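Geranylgeranyl pyrophosphate synthase (Corynebacterium glutamicum, PDB 3LMD) probably builds isoprenyl diphosphates by adding isopentenyl units to an allylic diphosphate, in a magnesium-dependent reaction of isoprenoid biosynthesis. Local coordinates at residues R39-L51 with G74-E87. Sequence-based numbering, arbitrary orientation.
Sequences RINDAMVQVEELL and GKRFRPMFALLASE
The side chain of L83 sits as a knob among I40, A43, M44 and V47 of helix 34-55. Its CD1 packs 3.5 Å from M44 SD and also meets A43 CB, while CD2 lies near V47 CG2. The M44 chain, bent at chi2 (-68°), brings M44 SD over the first turn of helix 77-86, 3.7 Å from M80 N. To one side of the knob, I40 CD1 touches L83 CB and, 3.8 Å away, L84 CD2; to the other, V47 CG1 rests on P79 CB. Segments 39-51 and 77-86 run at 129°, their axes 10.2 Å apart at closest approach.

Farther out, L51 CD2 sits over the centre of one face of the R76 guanidinium, and E48 comes to its edge. R76 NE donates to E48 OE1 at 3.1 Å and weakly to OE2, the carboxylate turned 60° from the guanidinium plane; R76 NH2 pairs with E105 of helix 95-118. At the far end R39 NE and E87 OE2 form a long salt bridge of 3.5 Å. In this all-helical FPP/GGPP synthase fold, away from the metal-binding residues, an apolar seam is thus bordered by charge at both ends, and R76 probably favours the ionised forms of E48 and E105.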
ATOM      1  N   ARG A  39     -21.720 -26.404  -0.962  1.00 47.64           N
ATOM      2  CA  ARG A  39     -21.987 -25.051  -0.496  1.00 47.57           C
ATOM      3  C   ARG A  39     -20.705 -24.215  -0.561  1.00 40.44           C
ATOM      4  O   ARG A  39     -20.704 -23.095  -1.077  1.00 39.13           O
ATOM      5  CB  ARG A  39     -22.498 -25.083   0.949  1.00 53.79           C
ATOM      6  CG  ARG A  39     -23.930 -25.582   1.111  1.00 65.62           C
ATOM      7  CD  ARG A  39     -24.450 -25.329   2.531  1.00 68.41           C
ATOM      8  NE  ARG A  39     -23.513 -25.754   3.583  1.00 68.07           N
ATOM      9  CZ  ARG A  39     -23.473 -26.978   4.116  1.00 67.36           C
ATOM     10  NH1 ARG A  39     -24.300 -27.924   3.692  1.00 52.04           N
ATOM     11  NH2 ARG A  39     -22.594 -27.266   5.069  1.00 58.83           N
ATOM     12  N   ILE A  40     -19.621 -24.788  -0.056  1.00 39.10           N
ATOM     13  CA  ILE A  40     -18.318 -24.144  -0.064  1.00 38.93           C
ATOM     14  C   ILE A  40     -17.836 -23.907  -1.503  1.00 43.65           C
ATOM     15  O   ILE A  40     -17.480 -22.788  -1.848  1.00 36.60           O
ATOM     16  CB  ILE A  40     -17.294 -24.967   0.738  1.00 39.37           C
ATOM     17  CG1 ILE A  40     -17.642 -24.924   2.230  1.00 41.08           C
ATOM     18  CG2 ILE A  40     -15.886 -24.469   0.509  1.00 39.85           C
ATOM     19  CD1 ILE A  40     -17.565 -23.548   2.858  1.00 38.33           C
ATOM     20  N   ASN A  41     -17.844 -24.946  -2.341  1.00 41.49           N
ATOM     21  CA  ASN A  41     -17.517 -24.789  -3.769  1.00 38.76           C
ATOM     22  C   ASN A  41     -18.298 -23.662  -4.471  1.00 36.27           C
ATOM     23  O   ASN A  41     -17.705 -22.854  -5.187  1.00 36.63           O
ATOM     24  CB  ASN A  41     -17.655 -26.107  -4.542  1.00 42.79           C
ATOM     25  CG  ASN A  41     -16.505 -27.070  -4.263  1.00 53.00           C
ATOM     26  OD1 ASN A  41     -15.479 -26.685  -3.695  1.00 53.93           O
ATOM     27  ND2 ASN A  41     -16.673 -28.321  -4.653  1.00 55.20           N
ATOM     28  N   ASP A  42     -19.607 -23.600  -4.258  1.00 32.88           N
ATOM     29  CA  ASP A  42     -20.429 -22.523  -4.834  1.00 40.44           C
ATOM     30  C   ASP A  42     -19.992 -21.145  -4.339  1.00 39.95           C
ATOM     31  O   ASP A  42     -19.973 -20.177  -5.092  1.00 34.13           O
ATOM     32  CB  ASP A  42     -21.898 -22.686  -4.457  1.00 42.06           C
ATOM     33  CG  ASP A  42     -22.553 -23.868  -5.145  1.00 58.51           C
ATOM     34  OD1 ASP A  42     -21.879 -24.521  -5.970  1.00 54.05           O
ATOM     35  OD2 ASP A  42     -23.736 -24.146  -4.849  1.00 66.55           O
ATOM     36  N   ALA A  43     -19.693 -21.048  -3.058  1.00 32.86           N
ATOM     37  CA  ALA A  43     -19.268 -19.763  -2.523  1.00 35.71           C
ATOM     38  C   ALA A  43     -17.857 -19.401  -3.037  1.00 32.20           C
ATOM     39  O   ALA A  43     -17.582 -18.223  -3.262  1.00 33.26           O
ATOM     40  CB  ALA A  43     -19.333 -19.761  -1.001  1.00 38.18           C
ATOM     41  N   MET A  44     -16.986 -20.396  -3.261  1.00 27.58           N
ATOM     42  CA  MET A  44     -15.652 -20.125  -3.838  1.00 30.55           C
ATOM     43  C   MET A  44     -15.738 -19.560  -5.257  1.00 35.20           C
ATOM     44  O   MET A  44     -14.889 -18.758  -5.668  1.00 28.81           O
ATOM     45  CB  MET A  44     -14.702 -21.336  -3.790  1.00 28.15           C
ATOM     46  CG  MET A  44     -14.081 -21.618  -2.421  1.00 40.82           C
ATOM     47  SD  MET A  44     -12.880 -20.353  -1.835  1.00 38.03           S
ATOM     48  CE  MET A  44     -12.363 -19.571  -3.346  1.00 31.19           C
ATOM     49  N   VAL A  45     -16.745 -19.977  -6.020  1.00 29.71           N
ATOM     50  CA  VAL A  45     -16.933 -19.411  -7.365  1.00 30.03           C
ATOM     51  C   VAL A  45     -17.292 -17.927  -7.235  1.00 25.76           C
ATOM     52  O   VAL A  45     -16.807 -17.058  -7.993  1.00 27.76           O
ATOM     53  CB  VAL A  45     -18.084 -20.149  -8.109  1.00 37.09           C
ATOM     54  CG1 VAL A  45     -18.501 -19.386  -9.389  1.00 41.54           C
ATOM     55  CG2 VAL A  45     -17.695 -21.589  -8.409  1.00 36.06           C
ATOM     56  N   GLN A  46     -18.163 -17.617  -6.287  1.00 25.20           N
ATOM     57  CA  GLN A  46     -18.557 -16.239  -6.046  1.00 27.29           C
ATOM     58  C   GLN A  46     -17.363 -15.362  -5.593  1.00 30.11           C
ATOM     59  O   GLN A  46     -17.238 -14.207  -5.997  1.00 26.82           O
ATOM     60  CB  GLN A  46     -19.648 -16.187  -4.989  1.00 32.25           C
ATOM     61  CG  GLN A  46     -20.961 -16.895  -5.409  1.00 34.54           C
ATOM     62  CD  GLN A  46     -21.946 -16.985  -4.252  1.00 52.69           C
ATOM     63  OE1 GLN A  46     -22.506 -15.979  -3.822  1.00 57.96           O
ATOM     64  NE2 GLN A  46     -22.152 -18.194  -3.735  1.00 62.35           N
ATOM     65  N   VAL A  47     -16.515 -15.914  -4.740  1.00 29.18           N
ATOM     66  CA  VAL A  47     -15.249 -15.238  -4.379  1.00 26.77           C
ATOM     67  C   VAL A  47     -14.394 -14.993  -5.620  1.00 24.21           C
ATOM     68  O   VAL A  47     -13.869 -13.900  -5.829  1.00 27.08           O
ATOM     69  CB  VAL A  47     -14.426 -16.138  -3.417  1.00 28.87           C
ATOM     70  CG1 VAL A  47     -12.991 -15.643  -3.294  1.00 25.49           C
ATOM     71  CG2 VAL A  47     -15.138 -16.234  -2.056  1.00 26.95           C
ATOM     72  N   GLU A  48     -14.186 -16.040  -6.410  1.00 28.73           N
ATOM     73  CA  GLU A  48     -13.410 -15.904  -7.616  1.00 26.94           C
ATOM     74  C   GLU A  48     -13.975 -14.820  -8.558  1.00 27.62           C
ATOM     75  O   GLU A  48     -13.214 -14.091  -9.185  1.00 25.71           O
ATOM     76  CB  GLU A  48     -13.313 -17.243  -8.365  1.00 32.64           C
ATOM     77  CG  GLU A  48     -12.491 -18.330  -7.626  1.00 44.95           C
ATOM     78  CD  GLU A  48     -10.970 -18.081  -7.711  1.00 49.40           C
ATOM     79  OE1 GLU A  48     -10.560 -17.014  -8.218  1.00 44.98           O
ATOM     80  OE2 GLU A  48     -10.188 -18.964  -7.298  1.00 61.43           O
ATOM     81  N   GLU A  49     -15.296 -14.729  -8.682  1.00 30.43           N
ATOM     82  CA  GLU A  49     -15.903 -13.747  -9.598  1.00 28.70           C
ATOM     83  C   GLU A  49     -15.627 -12.336  -9.114  1.00 27.42           C
ATOM     84  O   GLU A  49     -15.258 -11.466  -9.906  1.00 26.39           O
ATOM     85  CB  GLU A  49     -17.430 -13.957  -9.742  1.00 28.96           C
ATOM     86  CG  GLU A  49     -17.693 -15.012 -10.824  1.00 43.81           C
ATOM     87  CD  GLU A  49     -19.085 -15.625 -10.794  1.00 57.17           C
ATOM     88  OE1 GLU A  49     -19.963 -15.127 -10.049  1.00 53.25           O
ATOM     89  OE2 GLU A  49     -19.277 -16.620 -11.533  1.00 53.11           O
ATOM     90  N   LEU A  50     -15.822 -12.109  -7.827  1.00 23.68           N
ATOM     91  CA  LEU A  50     -15.686 -10.753  -7.284  1.00 24.80           C
ATOM     92  C   LEU A  50     -14.199 -10.354  -7.266  1.00 25.71           C
ATOM     93  O   LEU A  50     -13.836  -9.216  -7.582  1.00 25.12           O
ATOM     94  CB  LEU A  50     -16.359 -10.635  -5.906  1.00 26.99           C
ATOM     95  CG  LEU A  50     -16.178  -9.287  -5.197  1.00 28.53           C
ATOM     96  CD1 LEU A  50     -16.676  -8.103  -6.088  1.00 25.25           C
ATOM     97  CD2 LEU A  50     -16.840  -9.245  -3.826  1.00 30.36           C
ATOM     98  N   LEU A  51     -13.339 -11.303  -6.915  1.00 25.22           N
ATOM     99  CA  LEU A  51     -11.918 -11.061  -6.989  1.00 23.91           C
ATOM    100  C   LEU A  51     -11.511 -10.677  -8.410  1.00 23.78           C
ATOM    101  O   LEU A  51     -10.803  -9.682  -8.622  1.00 23.09           O
ATOM    102  CB  LEU A  51     -11.159 -12.305  -6.497  1.00 25.53           C
ATOM    103  CG  LEU A  51      -9.651 -12.241  -6.668  1.00 27.40           C
ATOM    104  CD1 LEU A  51      -9.095 -11.193  -5.689  1.00 23.98           C
ATOM    105  CD2 LEU A  51      -9.047 -13.651  -6.367  1.00 27.49           C
ATOM    106  N   GLY A  74      -5.432 -21.813  -8.888  1.00100.31           N
ATOM    107  CA  GLY A  74      -6.020 -23.103  -8.541  1.00 95.51           C
ATOM    108  C   GLY A  74      -6.987 -22.923  -7.382  1.00 91.23           C
ATOM    109  O   GLY A  74      -8.054 -22.332  -7.549  1.00 92.24           O
ATOM    110  N   LYS A  75      -6.618 -23.422  -6.203  1.00 84.56           N
ATOM    111  CA  LYS A  75      -7.455 -23.229  -5.012  1.00 78.25           C
ATOM    112  C   LYS A  75      -6.821 -22.293  -3.974  1.00 68.69           C
ATOM    113  O   LYS A  75      -5.652 -22.432  -3.610  1.00 73.31           O
ATOM    114  CB  LYS A  75      -7.889 -24.569  -4.399  1.00 79.68           C
ATOM    115  CG  LYS A  75      -9.036 -25.228  -5.159  1.00 81.59           C
ATOM    116  CD  LYS A  75      -9.697 -26.329  -4.354  1.00 87.36           C
ATOM    117  CE  LYS A  75     -10.960 -26.818  -5.053  1.00 90.10           C
ATOM    118  NZ  LYS A  75     -11.771 -27.708  -4.181  1.00 88.85           N
ATOM    119  N   ARG A  76      -7.614 -21.329  -3.522  1.00 55.47           N
ATOM    120  CA  ARG A  76      -7.145 -20.232  -2.670  1.00 38.24           C
ATOM    121  C   ARG A  76      -7.452 -20.534  -1.198  1.00 33.17           C
ATOM    122  O   ARG A  76      -8.595 -20.412  -0.746  1.00 27.72           O
ATOM    123  CB  ARG A  76      -7.860 -18.964  -3.102  1.00 39.64           C
ATOM    124  CG  ARG A  76      -7.736 -18.667  -4.615  1.00 37.37           C
ATOM    125  CD  ARG A  76      -8.214 -17.260  -4.952  1.00 33.15           C
ATOM    126  NE  ARG A  76      -8.088 -16.989  -6.382  1.00 30.81           N
ATOM    127  CZ  ARG A  76      -7.016 -16.434  -6.947  1.00 41.43           C
ATOM    128  NH1 ARG A  76      -6.992 -16.243  -8.260  1.00 36.13           N
ATOM    129  NH2 ARG A  76      -5.982 -16.043  -6.197  1.00 31.35           N
ATOM    130  N   PHE A  77      -6.432 -20.926  -0.442  1.00 27.86           N
ATOM    131  CA  PHE A  77      -6.663 -21.379   0.937  1.00 27.69           C
ATOM    132  C   PHE A  77      -7.290 -20.326   1.866  1.00 30.81           C
ATOM    133  O   PHE A  77      -8.172 -20.640   2.693  1.00 25.86           O
ATOM    134  CB  PHE A  77      -5.366 -21.878   1.591  1.00 31.96           C
ATOM    135  CG  PHE A  77      -5.571 -22.266   3.022  1.00 35.71           C
ATOM    136  CD1 PHE A  77      -5.266 -21.391   4.055  1.00 34.38           C
ATOM    137  CD2 PHE A  77      -6.167 -23.478   3.332  1.00 36.42           C
ATOM    138  CE1 PHE A  77      -5.523 -21.743   5.393  1.00 33.88           C
ATOM    139  CE2 PHE A  77      -6.413 -23.830   4.643  1.00 44.03           C
ATOM    140  CZ  PHE A  77      -6.095 -22.962   5.676  1.00 34.70           C
ATOM    141  N   ARG A  78      -6.815 -19.087   1.786  1.00 25.28           N
ATOM    142  CA  ARG A  78      -7.297 -18.067   2.739  1.00 26.47           C
ATOM    143  C   ARG A  78      -8.790 -17.764   2.603  1.00 27.17           C
ATOM    144  O   ARG A  78      -9.512 -17.719   3.620  1.00 26.68           O
ATOM    145  CB  ARG A  78      -6.455 -16.801   2.648  1.00 25.28           C
ATOM    146  CG  ARG A  78      -5.013 -17.083   3.052  1.00 26.27           C
ATOM    147  CD  ARG A  78      -4.026 -15.967   2.643  1.00 29.05           C
ATOM    148  NE  ARG A  78      -2.670 -16.364   3.031  1.00 28.47           N
ATOM    149  CZ  ARG A  78      -1.930 -17.230   2.342  1.00 32.11           C
ATOM    150  NH1 ARG A  78      -2.388 -17.732   1.203  1.00 28.79           N
ATOM    151  NH2 ARG A  78      -0.701 -17.547   2.757  1.00 30.63           N
ATOM    152  N   PRO A  79      -9.269 -17.554   1.362  1.00 26.82           N
ATOM    153  CA  PRO A  79     -10.726 -17.370   1.278  1.00 27.80           C
ATOM    154  C   PRO A  79     -11.495 -18.636   1.655  1.00 27.39           C
ATOM    155  O   PRO A  79     -12.555 -18.532   2.266  1.00 29.81           O
ATOM    156  CB  PRO A  79     -10.976 -16.963  -0.188  1.00 31.18           C
ATOM    157  CG  PRO A  79      -9.625 -17.050  -0.903  1.00 29.89           C
ATOM    158  CD  PRO A  79      -8.545 -17.155   0.123  1.00 26.12           C
ATOM    159  N   MET A  80     -10.967 -19.813   1.328  1.00 24.64           N
ATOM    160  CA  MET A  80     -11.643 -21.060   1.711  1.00 30.29           C
ATOM    161  C   MET A  80     -11.792 -21.139   3.225  1.00 32.48           C
ATOM    162  O   MET A  80     -12.840 -21.523   3.744  1.00 26.37           O
ATOM    163  CB  MET A  80     -10.858 -22.304   1.213  1.00 27.12           C
ATOM    164  CG  MET A  80     -11.611 -23.632   1.477  1.00 41.16           C
ATOM    165  SD  MET A  80     -10.621 -25.178   1.297  1.00 41.87           S
ATOM    166  CE  MET A  80      -9.834 -25.235   2.913  1.00 40.70           C
ATOM    167  N   PHE A  81     -10.727 -20.790   3.946  1.00 27.47           N
ATOM    168  CA  PHE A  81     -10.785 -20.770   5.410  1.00 27.29           C
ATOM    169  C   PHE A  81     -11.815 -19.764   5.924  1.00 28.31           C
ATOM    170  O   PHE A  81     -12.558 -20.062   6.855  1.00 25.73           O
ATOM    171  CB  PHE A  81      -9.398 -20.493   6.020  1.00 23.69           C
ATOM    172  CG  PHE A  81      -9.418 -20.447   7.545  1.00 27.59           C
ATOM    173  CD1 PHE A  81     -10.078 -21.431   8.275  1.00 37.22           C
ATOM    174  CD2 PHE A  81      -8.827 -19.411   8.230  1.00 23.38           C
ATOM    175  CE1 PHE A  81     -10.105 -21.377   9.678  1.00 37.29           C
ATOM    176  CE2 PHE A  81      -8.825 -19.368   9.633  1.00 24.11           C
ATOM    177  CZ  PHE A  81      -9.462 -20.336  10.347  1.00 30.30           C
ATOM    178  N   ALA A  82     -11.889 -18.580   5.309  1.00 24.87           N
ATOM    179  CA  ALA A  82     -12.906 -17.587   5.703  1.00 24.99           C
ATOM    180  C   ALA A  82     -14.343 -18.147   5.504  1.00 22.91           C
ATOM    181  O   ALA A  82     -15.260 -17.903   6.327  1.00 25.98           O
ATOM    182  CB  ALA A  82     -12.752 -16.294   4.870  1.00 25.36           C
ATOM    183  N   LEU A  83     -14.537 -18.861   4.404  1.00 24.02           N
ATOM    184  CA  LEU A  83     -15.857 -19.457   4.116  1.00 28.81           C
ATOM    185  C   LEU A  83     -16.199 -20.552   5.156  1.00 30.52           C
ATOM    186  O   LEU A  83     -17.322 -20.600   5.660  1.00 29.82           O
ATOM    187  CB  LEU A  83     -15.920 -20.051   2.698  1.00 26.29           C
ATOM    188  CG  LEU A  83     -15.695 -19.109   1.487  1.00 29.40           C
ATOM    189  CD1 LEU A  83     -15.755 -19.818   0.146  1.00 28.61           C
ATOM    190  CD2 LEU A  83     -16.609 -17.901   1.468  1.00 30.82           C
ATOM    191  N   LEU A  84     -15.238 -21.423   5.457  1.00 27.81           N
ATOM    192  CA  LEU A  84     -15.420 -22.431   6.515  1.00 27.96           C
ATOM    193  C   LEU A  84     -15.732 -21.792   7.845  1.00 28.81           C
ATOM    194  O   LEU A  84     -16.669 -22.219   8.557  1.00 28.69           O
ATOM    195  CB  LEU A  84     -14.186 -23.355   6.597  1.00 25.16           C
ATOM    196  CG  LEU A  84     -13.961 -24.212   5.346  1.00 30.42           C
ATOM    197  CD1 LEU A  84     -12.619 -24.936   5.414  1.00 28.03           C
ATOM    198  CD2 LEU A  84     -15.098 -25.226   5.263  1.00 33.54           C
ATOM    199  N   ALA A  85     -14.968 -20.756   8.211  1.00 24.89           N
ATOM    200  CA  ALA A  85     -15.225 -20.057   9.455  1.00 25.01           C
ATOM    201  C   ALA A  85     -16.640 -19.501   9.497  1.00 29.33           C
ATOM    202  O   ALA A  85     -17.253 -19.463  10.559  1.00 30.73           O
ATOM    203  CB  ALA A  85     -14.212 -18.881   9.661  1.00 24.55           C
ATOM    204  N   SER A  86     -17.146 -19.019   8.362  1.00 25.93           N
ATOM    205  CA  SER A  86     -18.488 -18.431   8.345  1.00 25.96           C
ATOM    206  C   SER A  86     -19.561 -19.486   8.652  1.00 29.46           C
ATOM    207  O   SER A  86     -20.653 -19.153   9.067  1.00 29.92           O
ATOM    208  CB  SER A  86     -18.800 -17.738   7.007  1.00 29.48           C
ATOM    209  OG  SER A  86     -19.174 -18.686   6.011  1.00 29.12           O
ATOM    210  N   GLU A  87     -19.234 -20.752   8.482  1.00 28.29           N
ATOM    211  CA  GLU A  87     -20.219 -21.821   8.743  1.00 33.01           C
ATOM    212  C   GLU A  87     -20.634 -21.841  10.206  1.00 40.78           C
ATOM    213  O   GLU A  87     -21.633 -22.474  10.553  1.00 35.98           O
ATOM    214  CB  GLU A  87     -19.675 -23.191   8.319  1.00 29.54           C
ATOM    215  CG  GLU A  87     -19.581 -23.342   6.810  1.00 34.43           C
ATOM    216  CD  GLU A  87     -20.975 -23.518   6.147  1.00 45.81           C
ATOM    217  OE1 GLU A  87     -21.979 -23.621   6.872  1.00 45.77           O
ATOM    218  OE2 GLU A  87     -21.056 -23.592   4.913  1.00 52.20           O
TER